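Local coordinates for protein subclass B1 metallo-beta-lactamase (Myroides odoratimimus, PDB 6T5L) that probably hydrolyses carbapenems and other beta-lactam antibiotics with bound zinc, as a subclass B1 metallo-beta-lactamase that is highly active even under zinc deprivation, at residues 114-119 and 141-146; 76-81 and 87-92; 26-31 and 36-41. All coordinates share one frame; numbering follows the deposited sequence.

Contact 1: residues 114-119 and 141-146; sequences QTYVSK and NSLTLD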
ATOM      1  N   GLN A 114       9.597  -4.788 -11.468  1.00 36.15           N
ATOM      2  CA  GLN A 114       9.122  -3.554 -12.082  1.00 36.17           C
ATOM      3  C   GLN A 114       8.333  -2.700 -11.082  1.00 38.43           C
ATOM      4  O   GLN A 114       7.422  -3.179 -10.404  1.00 36.23           O
ATOM      5  CB  GLN A 114       8.242  -3.860 -13.283  1.00 35.63           C
ATOM      6  CG  GLN A 114       7.821  -2.630 -14.049  1.00 37.72           C
ATOM      7  CD  GLN A 114       9.032  -1.847 -14.566  1.00 42.79           C
ATOM      8  OE1 GLN A 114       9.856  -2.384 -15.296  1.00 41.42           O
ATOM      9  NE2 GLN A 114       9.115  -0.566 -14.212  1.00 44.67           N
ATOM     10  N   THR A 115       8.708  -1.429 -10.997  1.00 36.25           N
ATOM     11  CA  THR A 115       7.979  -0.424 -10.244  1.00 39.40           C
ATOM     12  C   THR A 115       6.935   0.255 -11.124  1.00 36.18           C
ATOM     13  O   THR A 115       7.236   0.660 -12.251  1.00 42.29           O
ATOM     14  CB  THR A 115       8.955   0.630  -9.712  1.00 44.14           C
ATOM     15  OG1 THR A 115       9.882  -0.046  -8.877  1.00 45.98           O
ATOM     16  CG2 THR A 115       8.255   1.684  -8.902  1.00 46.80           C
ATOM     17  N   TYR A 116       5.733   0.394 -10.593  1.00 37.67           N
ATOM     18  CA  TYR A 116       4.649   1.131 -11.243  1.00 39.66           C
ATOM     19  C   TYR A 116       4.222   2.262 -10.331  1.00 37.99           C
ATOM     20  O   TYR A 116       3.824   2.006  -9.193  1.00 40.30           O
ATOM     21  CB  TYR A 116       3.446   0.231 -11.493  1.00 35.46           C
ATOM     22  CG  TYR A 116       3.662  -0.873 -12.496  1.00 36.40           C
ATOM     23  CD1 TYR A 116       4.231  -2.050 -12.099  1.00 38.75           C
ATOM     24  CD2 TYR A 116       3.327  -0.723 -13.838  1.00 39.23           C
ATOM     25  CE1 TYR A 116       4.441  -3.083 -12.966  1.00 39.59           C
ATOM     26  CE2 TYR A 116       3.538  -1.753 -14.730  1.00 38.42           C
ATOM     27  CZ  TYR A 116       4.107  -2.939 -14.263  1.00 39.66           C
ATOM     28  OH  TYR A 116       4.334  -4.035 -15.053  1.00 41.06           O
ATOM     29  N   VAL A 117       4.309   3.506 -10.792  1.00 37.88           N
ATOM     30  CA  VAL A 117       4.080   4.619  -9.880  1.00 40.96           C
ATOM     31  C   VAL A 117       3.471   5.786 -10.629  1.00 40.21           C
ATOM     32  O   VAL A 117       3.632   5.949 -11.859  1.00 41.00           O
ATOM     33  CB  VAL A 117       5.413   4.995  -9.172  1.00 47.98           C
ATOM     34  CG1 VAL A 117       6.494   5.254 -10.214  1.00 47.42           C
ATOM     35  CG2 VAL A 117       5.257   6.200  -8.210  1.00 49.46           C
ATOM     36  N   SER A 118       2.715   6.569  -9.892  1.00 38.89           N
ATOM     37  CA  SER A 118       2.024   7.673 -10.511  1.00 45.17           C
ATOM     38  C   SER A 118       3.018   8.792 -10.776  1.00 45.37           C
ATOM     39  O   SER A 118       4.050   8.925 -10.102  1.00 41.65           O
ATOM     40  CB  SER A 118       0.885   8.184  -9.607  1.00 48.66           C
ATOM     41  OG  SER A 118       1.335   9.148  -8.678  1.00 47.30           O
ATOM     42  N   LYS A 119       2.640   9.655 -11.709  1.00 45.25           N
ATOM     43  CA  LYS A 119       3.524  10.743 -12.130  1.00 52.57           C
ATOM     44  C   LYS A 119       3.684  11.798 -11.038  1.00 49.92           C
ATOM     45  O   LYS A 119       4.802  12.224 -10.755  1.00 51.28           O
ATOM     46  CB  LYS A 119       3.005  11.364 -13.417  1.00 54.67           C
ATOM     47  CG  LYS A 119       3.216  10.472 -14.651  1.00 58.80           C
ATOM     48  CD  LYS A 119       2.656  11.091 -15.931  1.00 66.51           C
ATOM     49  CE  LYS A 119       2.984  10.259 -17.149  1.00 72.14           C
ATOM     50  NZ  LYS A 119       2.268  10.783 -18.350  1.00 79.71           N
ATOM     51  N   ASN A 141      -3.408   8.743 -13.465  1.00 55.13           N
ATOM     52  CA  ASN A 141      -4.479   8.668 -12.485  1.00 57.20           C
ATOM     53  C   ASN A 141      -4.906   7.253 -12.189  1.00 54.48           C
ATOM     54  O   ASN A 141      -5.535   7.025 -11.156  1.00 54.34           O
ATOM     55  CB  ASN A 141      -5.727   9.410 -12.972  1.00 57.50           C
ATOM     56  CG  ASN A 141      -5.462  10.862 -13.272  1.00 60.24           C
ATOM     57  OD1 ASN A 141      -5.848  11.358 -14.343  1.00 60.61           O
ATOM     58  ND2 ASN A 141      -4.827  11.579 -12.313  1.00 58.08           N
ATOM     59  N   SER A 142      -4.635   6.317 -13.092  1.00 51.17           N
ATOM     60  CA  SER A 142      -5.243   5.011 -13.007  1.00 53.68           C
ATOM     61  C   SER A 142      -4.346   4.015 -13.701  1.00 53.19           C
ATOM     62  O   SER A 142      -3.843   4.271 -14.805  1.00 53.31           O
ATOM     63  CB  SER A 142      -6.649   4.983 -13.633  1.00 57.12           C
ATOM     64  OG  SER A 142      -6.878   3.679 -14.115  1.00 62.02           O
ATOM     65  N   LEU A 143      -4.183   2.862 -13.054  1.00 49.92           N
ATOM     66  CA  LEU A 143      -3.284   1.807 -13.500  1.00 47.33           C
ATOM     67  C   LEU A 143      -4.080   0.513 -13.470  1.00 48.05           C
ATOM     68  O   LEU A 143      -4.771   0.229 -12.487  1.00 47.05           O
ATOM     69  CB  LEU A 143      -2.047   1.680 -12.599  1.00 44.85           C
ATOM     70  CG  LEU A 143      -1.158   0.454 -12.864  1.00 45.76           C
ATOM     71  CD1 LEU A 143      -0.257   0.616 -14.189  1.00 48.65           C
ATOM     72  CD2 LEU A 143      -0.283   0.076 -11.672  1.00 41.14           C
ATOM     73  N   THR A 144      -3.984  -0.260 -14.544  1.00 49.39           N
ATOM     74  CA  THR A 144      -4.579  -1.589 -14.653  1.00 51.87           C
ATOM     75  C   THR A 144      -3.407  -2.523 -14.914  1.00 50.93           C
ATOM     76  O   THR A 144      -2.621  -2.283 -15.840  1.00 51.82           O
ATOM     77  CB  THR A 144      -5.601  -1.669 -15.784  1.00 57.46           C
ATOM     78  OG1 THR A 144      -6.616  -0.692 -15.537  1.00 62.34           O
ATOM     79  CG2 THR A 144      -6.232  -3.074 -15.881  1.00 58.90           C
ATOM     80  N   LEU A 145      -3.233  -3.506 -14.060  1.00 47.38           N
ATOM     81  CA  LEU A 145      -2.216  -4.515 -14.280  1.00 50.40           C
ATOM     82  C   LEU A 145      -2.856  -5.887 -14.325  1.00 49.15           C
ATOM     83  O   LEU A 145      -3.683  -6.217 -13.467  1.00 47.31           O
ATOM     84  CB  LEU A 145      -1.159  -4.537 -13.202  1.00 47.10           C
ATOM     85  CG  LEU A 145       0.109  -3.739 -13.345  1.00 51.63           C
ATOM     86  CD1 LEU A 145       0.886  -4.059 -12.026  1.00 49.66           C
ATOM     87  CD2 LEU A 145       0.923  -4.088 -14.627  1.00 51.32           C
ATOM     88  N   ASP A 146      -2.430  -6.692 -15.313  1.00 47.63           N
ATOM     89  CA  ASP A 146      -2.770  -8.115 -15.329  1.00 54.12           C
ATOM     90  C   ASP A 146      -1.934  -8.889 -14.301  1.00 49.21           C
ATOM     91  O   ASP A 146      -0.709  -8.769 -14.261  1.00 47.46           O
ATOM     92  CB  ASP A 146      -2.562  -8.706 -16.720  1.00 67.16           C
ATOM     93  CG  ASP A 146      -3.594  -8.206 -17.725  1.00 81.21           C
ATOM     94  OD1 ASP A 146      -4.808  -8.293 -17.452  1.00 85.88           O
ATOM     95  OD2 ASP A 146      -3.187  -7.714 -18.791  1.00 86.17           O
TER
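Tyr116 and Leu143 are the residues whose backbones come closest here, with their CA atoms 8.3 Å apart, and no hydrogen bond joins segment 114-119 to segment 141-146. The two run in roughly opposite directions, but at this distance they face each other through side chains rather than pairing as strands of one sheet. In the alpha-beta/beta-alpha sandwich of the metallo-beta-lactamases, strand 116-118, paired in parallel with strand 137-139 and backbone-bonded to Leu92 of strand 88-93, faces strand 142-147, an outermost strand of the five-stranded sheet. Alternation along that strand turns Leu143 and Leu145 toward Tyr116.

Tyr116 carries its CG anti to its carbonyl carbon (chi1 -67°), which lays the ring across the leucines. Near its root, CB is met by Leu143 CD2 at 3.7 Å. With CG anti to the backbone N (chi1 171°), Leu143 sets that methyl against Tyr116 CB and brings the other, CD1, obliquely to the ring, 3.8 Å from Tyr116 CD2. Both leucines are branched at CG, so each offers two methyls to the aromatic side chain. Leu145 makes the CH-pi contact: its CD1 sits over one face of the Tyr116 ring, offset toward the rim, 3.9 Å from the ring centroid and 16° off the ring normal. A tyrosine suits this partly exposed place, since its broad apolar face can lie against aliphatic groups while the polar hydroxyl is carried out to the far end of the ring. Ile93 touches both Tyr116 and Leu143 and extends the apolar patch. At that far end, Leu145 CD2 lies 3.4 Å from Tyr116 CZ and equally close to Tyr116 OH.

Contact 2: residues 76-81 and 87-92; sequences ELINFV and SEIIGL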
ATOM      1  N   GLU A  76      13.081  -9.975   3.427  1.00 43.15           N
ATOM      2  CA  GLU A  76      12.284 -11.048   4.023  1.00 44.43           C
ATOM      3  C   GLU A  76      10.994 -11.273   3.243  1.00 42.36           C
ATOM      4  O   GLU A  76      10.609 -12.411   3.010  1.00 42.79           O
ATOM      5  CB  GLU A  76      11.948 -10.801   5.497  1.00 43.97           C
ATOM      6  CG  GLU A  76      13.186 -10.830   6.425  1.00 48.09           C
ATOM      7  CD  GLU A  76      12.859 -10.791   7.927  1.00 51.52           C
ATOM      8  OE1 GLU A  76      11.779 -11.274   8.351  1.00 46.99           O
ATOM      9  OE2 GLU A  76      13.695 -10.217   8.677  1.00 55.62           O
ATOM     10  N   LEU A  77      10.328 -10.210   2.802  1.00 43.38           N
ATOM     11  CA  LEU A  77       9.076 -10.373   2.044  1.00 43.66           C
ATOM     12  C   LEU A  77       9.310 -11.051   0.682  1.00 39.76           C
ATOM     13  O   LEU A  77       8.600 -12.003   0.310  1.00 39.01           O
ATOM     14  CB  LEU A  77       8.432  -9.013   1.850  1.00 43.27           C
ATOM     15  CG  LEU A  77       7.188  -8.964   0.966  1.00 43.95           C
ATOM     16  CD1 LEU A  77       6.150  -9.881   1.510  1.00 46.38           C
ATOM     17  CD2 LEU A  77       6.610  -7.615   0.917  1.00 44.32           C
ATOM     18  N   ILE A  78      10.311 -10.591  -0.059  1.00 38.65           N
ATOM     19  CA  ILE A  78      10.621 -11.166  -1.384  1.00 39.70           C
ATOM     20  C   ILE A  78      10.981 -12.646  -1.264  1.00 39.47           C
ATOM     21  O   ILE A  78      10.449 -13.496  -1.992  1.00 38.33           O
ATOM     22  CB  ILE A  78      11.751 -10.359  -2.052  1.00 40.03           C
ATOM     23  CG1 ILE A  78      11.245  -8.943  -2.368  1.00 37.13           C
ATOM     24  CG2 ILE A  78      12.257 -11.090  -3.306  1.00 39.77           C
ATOM     25  CD1 ILE A  78      12.342  -7.888  -2.663  1.00 38.78           C
ATOM     26  N   ASN A  79      11.843 -12.985  -0.301  1.00 39.85           N
ATOM     27  CA  ASN A  79      12.203 -14.381  -0.075  1.00 43.78           C
ATOM     28  C   ASN A  79      10.985 -15.181   0.356  1.00 45.79           C
ATOM     29  O   ASN A  79      10.798 -16.321  -0.079  1.00 40.94           O
ATOM     30  CB  ASN A  79      13.323 -14.459   0.965  1.00 45.29           C
ATOM     31  CG  ASN A  79      14.732 -14.118   0.367  1.00 46.85           C
ATOM     32  OD1 ASN A  79      14.937 -14.141  -0.856  1.00 47.31           O
ATOM     33  ND2 ASN A  79      15.666 -13.797   1.229  1.00 46.72           N
ATOM     34  N   PHE A  80      10.099 -14.595   1.175  1.00 46.77           N
ATOM     35  CA  PHE A  80       8.875 -15.328   1.500  1.00 45.11           C
ATOM     36  C   PHE A  80       8.043 -15.620   0.250  1.00 42.42           C
ATOM     37  O   PHE A  80       7.488 -16.714   0.082  1.00 41.34           O
ATOM     38  CB  PHE A  80       8.041 -14.551   2.501  1.00 45.24           C
ATOM     39  CG  PHE A  80       6.619 -15.072   2.661  1.00 43.63           C
ATOM     40  CD1 PHE A  80       6.334 -16.100   3.531  1.00 47.30           C
ATOM     41  CD2 PHE A  80       5.582 -14.505   1.952  1.00 42.96           C
ATOM     42  CE1 PHE A  80       5.020 -16.556   3.709  1.00 50.86           C
ATOM     43  CE2 PHE A  80       4.255 -14.951   2.115  1.00 45.94           C
ATOM     44  CZ  PHE A  80       3.977 -15.983   2.986  1.00 48.09           C
ATOM     45  N   VAL A  81       7.896 -14.632  -0.616  1.00 40.08           N
ATOM     46  CA  VAL A  81       7.097 -14.878  -1.809  1.00 43.18           C
ATOM     47  C   VAL A  81       7.730 -15.981  -2.647  1.00 41.87           C
ATOM     48  O   VAL A  81       7.047 -16.915  -3.090  1.00 39.48           O
ATOM     49  CB  VAL A  81       6.913 -13.582  -2.623  1.00 40.93           C
ATOM     50  CG1 VAL A  81       6.267 -13.918  -3.958  1.00 39.52           C
ATOM     51  CG2 VAL A  81       6.079 -12.567  -1.828  1.00 38.78           C
ATOM     52  N   SER A  87       6.239 -17.978  -5.761  1.00 40.08           N
ATOM     53  CA  SER A  87       5.723 -17.040  -6.730  1.00 39.81           C
ATOM     54  C   SER A  87       6.765 -15.995  -7.145  1.00 42.47           C
ATOM     55  O   SER A  87       7.829 -15.790  -6.539  1.00 41.06           O
ATOM     56  CB  SER A  87       4.440 -16.358  -6.183  1.00 40.42           C
ATOM     57  OG  SER A  87       3.367 -17.292  -6.019  1.00 42.96           O
ATOM     58  N   GLU A  88       6.441 -15.329  -8.219  1.00 43.80           N
ATOM     59  CA  GLU A  88       7.225 -14.231  -8.731  1.00 46.20           C
ATOM     60  C   GLU A  88       6.471 -12.941  -8.407  1.00 41.54           C
ATOM     61  O   GLU A  88       5.235 -12.864  -8.566  1.00 36.93           O
ATOM     62  CB  GLU A  88       7.423 -14.401 -10.232  1.00 52.22           C
ATOM     63  CG  GLU A  88       8.023 -13.185 -10.929  1.00 58.90           C
ATOM     64  CD  GLU A  88       8.039 -13.289 -12.464  1.00 61.49           C
ATOM     65  OE1 GLU A  88       8.396 -12.266 -13.110  1.00 63.44           O
ATOM     66  OE2 GLU A  88       7.690 -14.349 -13.026  1.00 61.05           O
ATOM     67  N   ILE A  89       7.191 -11.932  -7.958  1.00 38.84           N
ATOM     68  CA  ILE A  89       6.591 -10.613  -7.795  1.00 40.83           C
ATOM     69  C   ILE A  89       6.704  -9.907  -9.130  1.00 38.53           C
ATOM     70  O   ILE A  89       7.819  -9.650  -9.585  1.00 39.05           O
ATOM     71  CB  ILE A  89       7.281  -9.789  -6.694  1.00 39.25           C
ATOM     72  CG1 ILE A  89       7.158 -10.491  -5.352  1.00 41.84           C
ATOM     73  CG2 ILE A  89       6.634  -8.381  -6.698  1.00 38.35           C
ATOM     74  CD1 ILE A  89       8.159  -9.959  -4.301  1.00 42.29           C
ATOM     75  N   ILE A  90       5.574  -9.535  -9.733  1.00 40.97           N
ATOM     76  CA  ILE A  90       5.617  -8.949 -11.065  1.00 43.63           C
ATOM     77  C   ILE A  90       5.542  -7.443 -11.054  1.00 39.89           C
ATOM     78  O   ILE A  90       5.686  -6.823 -12.120  1.00 39.69           O
ATOM     79  CB  ILE A  90       4.505  -9.480 -12.005  1.00 44.98           C
ATOM     80  CG1 ILE A  90       3.082  -9.264 -11.452  1.00 40.67           C
ATOM     81  CG2 ILE A  90       4.693 -10.976 -12.187  1.00 42.96           C
ATOM     82  CD1 ILE A  90       1.977  -9.638 -12.503  1.00 43.33           C
ATOM     83  N   GLY A  91       5.374  -6.822  -9.903  1.00 39.19           N
ATOM     84  CA  GLY A  91       5.249  -5.375  -9.899  1.00 40.12           C
ATOM     85  C   GLY A  91       5.145  -4.846  -8.487  1.00 34.96           C
ATOM     86  O   GLY A  91       4.540  -5.483  -7.639  1.00 34.79           O
ATOM     87  N   LEU A  92       5.682  -3.664  -8.267  1.00 31.54           N
ATOM     88  CA  LEU A  92       5.577  -2.938  -7.015  1.00 33.91           C
ATOM     89  C   LEU A  92       4.867  -1.609  -7.272  1.00 37.61           C
ATOM     90  O   LEU A  92       5.216  -0.869  -8.207  1.00 35.00           O
ATOM     91  CB  LEU A  92       6.961  -2.693  -6.437  1.00 33.88           C
ATOM     92  CG  LEU A  92       7.002  -1.710  -5.292  1.00 36.38           C
ATOM     93  CD1 LEU A  92       6.457  -2.249  -4.029  1.00 37.07           C
ATOM     94  CD2 LEU A  92       8.501  -1.367  -5.164  1.00 38.49           C
TER
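Ile89 meets Ile78 and Val81 where helix 71-83 packs against strand 88-93, the last two elements of a beta-alpha-beta unit begun by strand 61-65. The short helix and strand axes approach to 8.7 Å, with their directions 119° apart. From CB, which points toward the helix, the side chain of Ile89 sends out CG1 anti to its carbonyl carbon (chi1 -61°). That CG1 lies 3.8 Å from Val81 CG1, with Val81 CB a little farther off. One bond on, Ile89 CD1 reaches the preceding turn of the helix, 3.8 Å from Ile78 CG1 and 4.0 Å from Ile78 CA. Residues three apart on a helix lie on nearly the same side, so one isoleucine can touch both.

Where the chain enters the strand, Ser87 N donates to Val81 O at 3.0 Å (N-H...O 164°), while Val81 CG1 rests 3.8 Å from Ser87 CB. A small serine fits this buried corner, and its OG is engaged by Leu85 O. Apart from that backbone bond, the contact is aliphatic: branched side chains hold helix and strand together through shape and exclusion of water, and the hydrogen bond ties the turn between them.

Contact 3: residues 26-31 and 36-41; sequences IINKLS and EHISFL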
ATOM      1  N   ILE A  26       5.668  -9.080   9.501  1.00 43.07           N
ATOM      2  CA  ILE A  26       4.508  -9.958   9.685  1.00 42.98           C
ATOM      3  C   ILE A  26       3.689 -10.012   8.411  1.00 43.19           C
ATOM      4  O   ILE A  26       3.437  -8.971   7.775  1.00 40.91           O
ATOM      5  CB  ILE A  26       3.612  -9.482  10.833  1.00 43.90           C
ATOM      6  CG1 ILE A  26       4.392  -9.573  12.143  1.00 45.93           C
ATOM      7  CG2 ILE A  26       2.333 -10.379  10.992  1.00 46.61           C
ATOM      8  CD1 ILE A  26       3.979  -8.563  13.094  1.00 52.49           C
ATOM      9  N   ILE A  27       3.262 -11.225   8.039  1.00 43.39           N
ATOM     10  CA  ILE A  27       2.386 -11.397   6.881  1.00 43.35           C
ATOM     11  C   ILE A  27       1.130 -12.113   7.356  1.00 41.20           C
ATOM     12  O   ILE A  27       1.222 -13.210   7.909  1.00 44.10           O
ATOM     13  CB  ILE A  27       3.062 -12.173   5.745  1.00 41.26           C
ATOM     14  CG1 ILE A  27       4.359 -11.488   5.338  1.00 47.15           C
ATOM     15  CG2 ILE A  27       2.177 -12.242   4.501  1.00 38.36           C
ATOM     16  CD1 ILE A  27       5.072 -12.174   4.190  1.00 50.39           C
ATOM     17  N   ASN A  28      -0.032 -11.492   7.132  1.00 43.14           N
ATOM     18  CA  ASN A  28      -1.331 -12.075   7.423  1.00 43.65           C
ATOM     19  C   ASN A  28      -2.033 -12.434   6.122  1.00 44.24           C
ATOM     20  O   ASN A  28      -2.114 -11.603   5.197  1.00 40.98           O
ATOM     21  CB  ASN A  28      -2.236 -11.127   8.217  1.00 44.21           C
ATOM     22  CG  ASN A  28      -1.664 -10.771   9.544  1.00 47.91           C
ATOM     23  OD1 ASN A  28      -1.257 -11.634  10.301  1.00 47.71           O
ATOM     24  ND2 ASN A  28      -1.553  -9.470   9.807  1.00 49.66           N
ATOM     25  N   LYS A  29      -2.514 -13.675   6.057  1.00 40.80           N
ATOM     26  CA  LYS A  29      -3.347 -14.120   4.960  1.00 42.13           C
ATOM     27  C   LYS A  29      -4.801 -13.767   5.269  1.00 45.24           C
ATOM     28  O   LYS A  29      -5.363 -14.265   6.242  1.00 45.10           O
ATOM     29  CB  LYS A  29      -3.182 -15.628   4.753  1.00 42.82           C
ATOM     30  CG  LYS A  29      -4.052 -16.129   3.557  1.00 45.62           C
ATOM     31  CD  LYS A  29      -3.740 -17.564   3.124  1.00 49.92           C
ATOM     32  CE  LYS A  29      -4.600 -17.871   1.933  1.00 54.99           C
ATOM     33  NZ  LYS A  29      -4.287 -19.200   1.355  1.00 63.54           N
ATOM     34  N   LEU A  30      -5.409 -12.906   4.457  1.00 45.04           N
ATOM     35  CA  LEU A  30      -6.804 -12.491   4.677  1.00 46.95           C
ATOM     36  C   LEU A  30      -7.811 -13.206   3.782  1.00 49.07           C
ATOM     37  O   LEU A  30      -8.976 -13.321   4.157  1.00 53.07           O
ATOM     38  CB  LEU A  30      -6.940 -10.962   4.429  1.00 47.58           C
ATOM     39  CG  LEU A  30      -5.943 -10.049   5.142  1.00 47.56           C
ATOM     40  CD1 LEU A  30      -6.354  -8.583   4.988  1.00 51.83           C
ATOM     41  CD2 LEU A  30      -5.884 -10.497   6.613  1.00 51.33           C
ATOM     42  N   SER A  31      -7.410 -13.638   2.597  1.00 47.58           N
ATOM     43  CA  SER A  31      -8.259 -14.418   1.681  1.00 52.36           C
ATOM     44  C   SER A  31      -7.320 -15.324   0.874  1.00 55.02           C
ATOM     45  O   SER A  31      -6.101 -15.342   1.106  1.00 52.84           O
ATOM     46  CB  SER A  31      -9.038 -13.509   0.719  1.00 49.32           C
ATOM     47  OG  SER A  31      -8.093 -12.916  -0.261  1.00 47.55           O
ATOM     48  N   GLU A  36      -1.691  -9.253   3.848  1.00 41.47           N
ATOM     49  CA  GLU A  36      -1.280  -7.985   4.425  1.00 37.21           C
ATOM     50  C   GLU A  36       0.143  -8.160   4.974  1.00 41.45           C
ATOM     51  O   GLU A  36       0.445  -9.165   5.658  1.00 42.62           O
ATOM     52  CB  GLU A  36      -2.250  -7.591   5.544  1.00 42.45           C
ATOM     53  CG  GLU A  36      -1.887  -6.311   6.287  1.00 43.63           C
ATOM     54  CD  GLU A  36      -2.604  -6.064   7.599  1.00 47.59           C
ATOM     55  OE1 GLU A  36      -2.921  -4.874   7.787  1.00 48.40           O
ATOM     56  OE2 GLU A  36      -2.813  -6.974   8.466  1.00 47.54           O
ATOM     57  N   HIS A  37       1.042  -7.255   4.583  1.00 36.87           N
ATOM     58  CA  HIS A  37       2.393  -7.244   5.133  1.00 35.63           C
ATOM     59  C   HIS A  37       2.509  -6.088   6.118  1.00 37.05           C
ATOM     60  O   HIS A  37       1.959  -4.995   5.889  1.00 39.21           O
ATOM     61  CB  HIS A  37       3.475  -7.210   4.026  1.00 35.96           C
ATOM     62  CG  HIS A  37       3.587  -5.962   3.201  1.00 36.18           C
ATOM     63  ND1 HIS A  37       4.220  -4.824   3.663  1.00 39.86           N
ATOM     64  CD2 HIS A  37       3.323  -5.729   1.879  1.00 36.37           C
ATOM     65  CE1 HIS A  37       4.295  -3.926   2.688  1.00 39.20           C
ATOM     66  NE2 HIS A  37       3.756  -4.451   1.594  1.00 37.88           N
ATOM     67  N   ILE A  38       3.156  -6.360   7.237  1.00 36.97           N
ATOM     68  CA  ILE A  38       3.354  -5.376   8.310  1.00 43.26           C
ATOM     69  C   ILE A  38       4.841  -5.317   8.672  1.00 44.05           C
ATOM     70  O   ILE A  38       5.468  -6.362   8.910  1.00 38.61           O
ATOM     71  CB  ILE A  38       2.514  -5.727   9.551  1.00 46.17           C
ATOM     72  CG1 ILE A  38       1.045  -6.012   9.151  1.00 45.38           C
ATOM     73  CG2 ILE A  38       2.594  -4.641  10.646  1.00 48.80           C
ATOM     74  CD1 ILE A  38       0.077  -6.285  10.409  1.00 49.80           C
ATOM     75  N   SER A  39       5.408  -4.096   8.673  1.00 43.76           N
ATOM     76  CA  SER A  39       6.815  -3.873   9.002  1.00 46.90           C
ATOM     77  C   SER A  39       6.886  -2.620   9.871  1.00 50.51           C
ATOM     78  O   SER A  39       5.864  -1.960  10.165  1.00 48.61           O
ATOM     79  CB  SER A  39       7.719  -3.762   7.739  1.00 45.91           C
ATOM     80  OG  SER A  39       7.270  -2.725   6.839  1.00 41.27           O
ATOM     81  N   PHE A  40       8.084  -2.324  10.360  1.00 53.74           N
ATOM     82  CA  PHE A  40       8.207  -1.368  11.462  1.00 57.71           C
ATOM     83  C   PHE A  40       9.186  -0.264  11.117  1.00 59.88           C
ATOM     84  O   PHE A  40      10.367  -0.510  10.866  1.00 60.63           O
ATOM     85  CB  PHE A  40       8.594  -2.102  12.745  1.00 56.45           C
ATOM     86  CG  PHE A  40       7.634  -3.185  13.087  1.00 53.86           C
ATOM     87  CD1 PHE A  40       6.434  -2.887  13.731  1.00 56.18           C
ATOM     88  CD2 PHE A  40       7.906  -4.481  12.760  1.00 53.93           C
ATOM     89  CE1 PHE A  40       5.533  -3.862  14.035  1.00 55.25           C
ATOM     90  CE2 PHE A  40       7.015  -5.477  13.067  1.00 53.22           C
ATOM     91  CZ  PHE A  40       5.815  -5.167  13.692  1.00 54.23           C
ATOM     92  N   LEU A  41       8.683   0.951  11.091  1.00 61.65           N
ATOM     93  CA  LEU A  41       9.523   2.115  10.903  1.00 64.78           C
ATOM     94  C   LEU A  41      10.210   2.433  12.223  1.00 63.25           C
ATOM     95  O   LEU A  41       9.531   2.645  13.227  1.00 63.72           O
ATOM     96  CB  LEU A  41       8.643   3.268  10.448  1.00 67.31           C
ATOM     97  CG  LEU A  41       8.853   3.817   9.049  1.00 70.06           C
ATOM     98  CD1 LEU A  41       7.997   5.075   8.990  1.00 71.37           C
ATOM     99  CD2 LEU A  41      10.279   4.160   8.676  1.00 73.51           C
TER
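Ile26 and Ile38 form a hydrogen-bonded pair of the antiparallel beta hairpin made by strands 25-29 and 34-41, second and third across the six-stranded sheet, between strands 17-21 and 49-58. The axes of the short segments come within 4.7 Å, their N-to-C directions 161° apart. Ile26 N donates to Ile38 O at 2.8 Å, and Ile38 N returns a bond to Ile26 O at 2.7 Å. The next hydrogen-bonded pair repeats this exchange: Asn28 N to Glu36 O, 2.8 Å, and Glu36 N to Asn28 O, 2.7 Å. Between lies the non-hydrogen-bonded pair Ile27 and His37, whose backbones bond outward instead, Ile27 to Val19 and Tyr20 and His37 to Gly53. Their side chains share the face packed by helix 71-83, where Ile27 touches Leu77 and Phe80, while His37 NE2 makes weak hydrogen bonds to the carbonyls of Phe65 and Asp66.

Asn28 and Glu36 point the same way from the other face. CG anti to the backbone N (chi1 177°) and an extended chain bring the Glu36 carboxylate level with the amide. Asn28 ND2 donates to Glu36 OE2 at 3.1 Å from the anti side, somewhat out of the carboxylate plane, while OE2 lies near the amide plane; the planes are 51° apart. A neutral amide donor thus serves the buried glutamate and should offset part of the cost of burying it, if ionised. Leu30 and Trp224 also pack against Glu36.

Ile38 CD1 lies 3.6 Å from Asn28 ND2. Past Ile38, Phe40 extends this face, and Ile26 CD1 meets its ring at the edge, 3.9 Å from Phe40 CZ.

Along the chain the contacts follow in series: contact 3, then contact 2, then contact 1. Contacts 3 and 2 share the six-stranded sheet and have centres about 13 Å apart; helix 71-83 joins them, since Phe80 and Leu77 pack on Ile27 of the hairpin. Contact 2 passes to contact 1, about 17 Å away between centres, through strand 88-93, where Leu92 probably exchanges backbone hydrogen bonds with Gln114 and Tyr116. Contacts 1 and 3 do not touch and lie on opposite sides of the chain's centre, their centres about 22 Å apart. Together they span the sandwich, from its N-terminal hairpin to the edge of the second sheet, and form part of the scaffold that carries the two zinc ions.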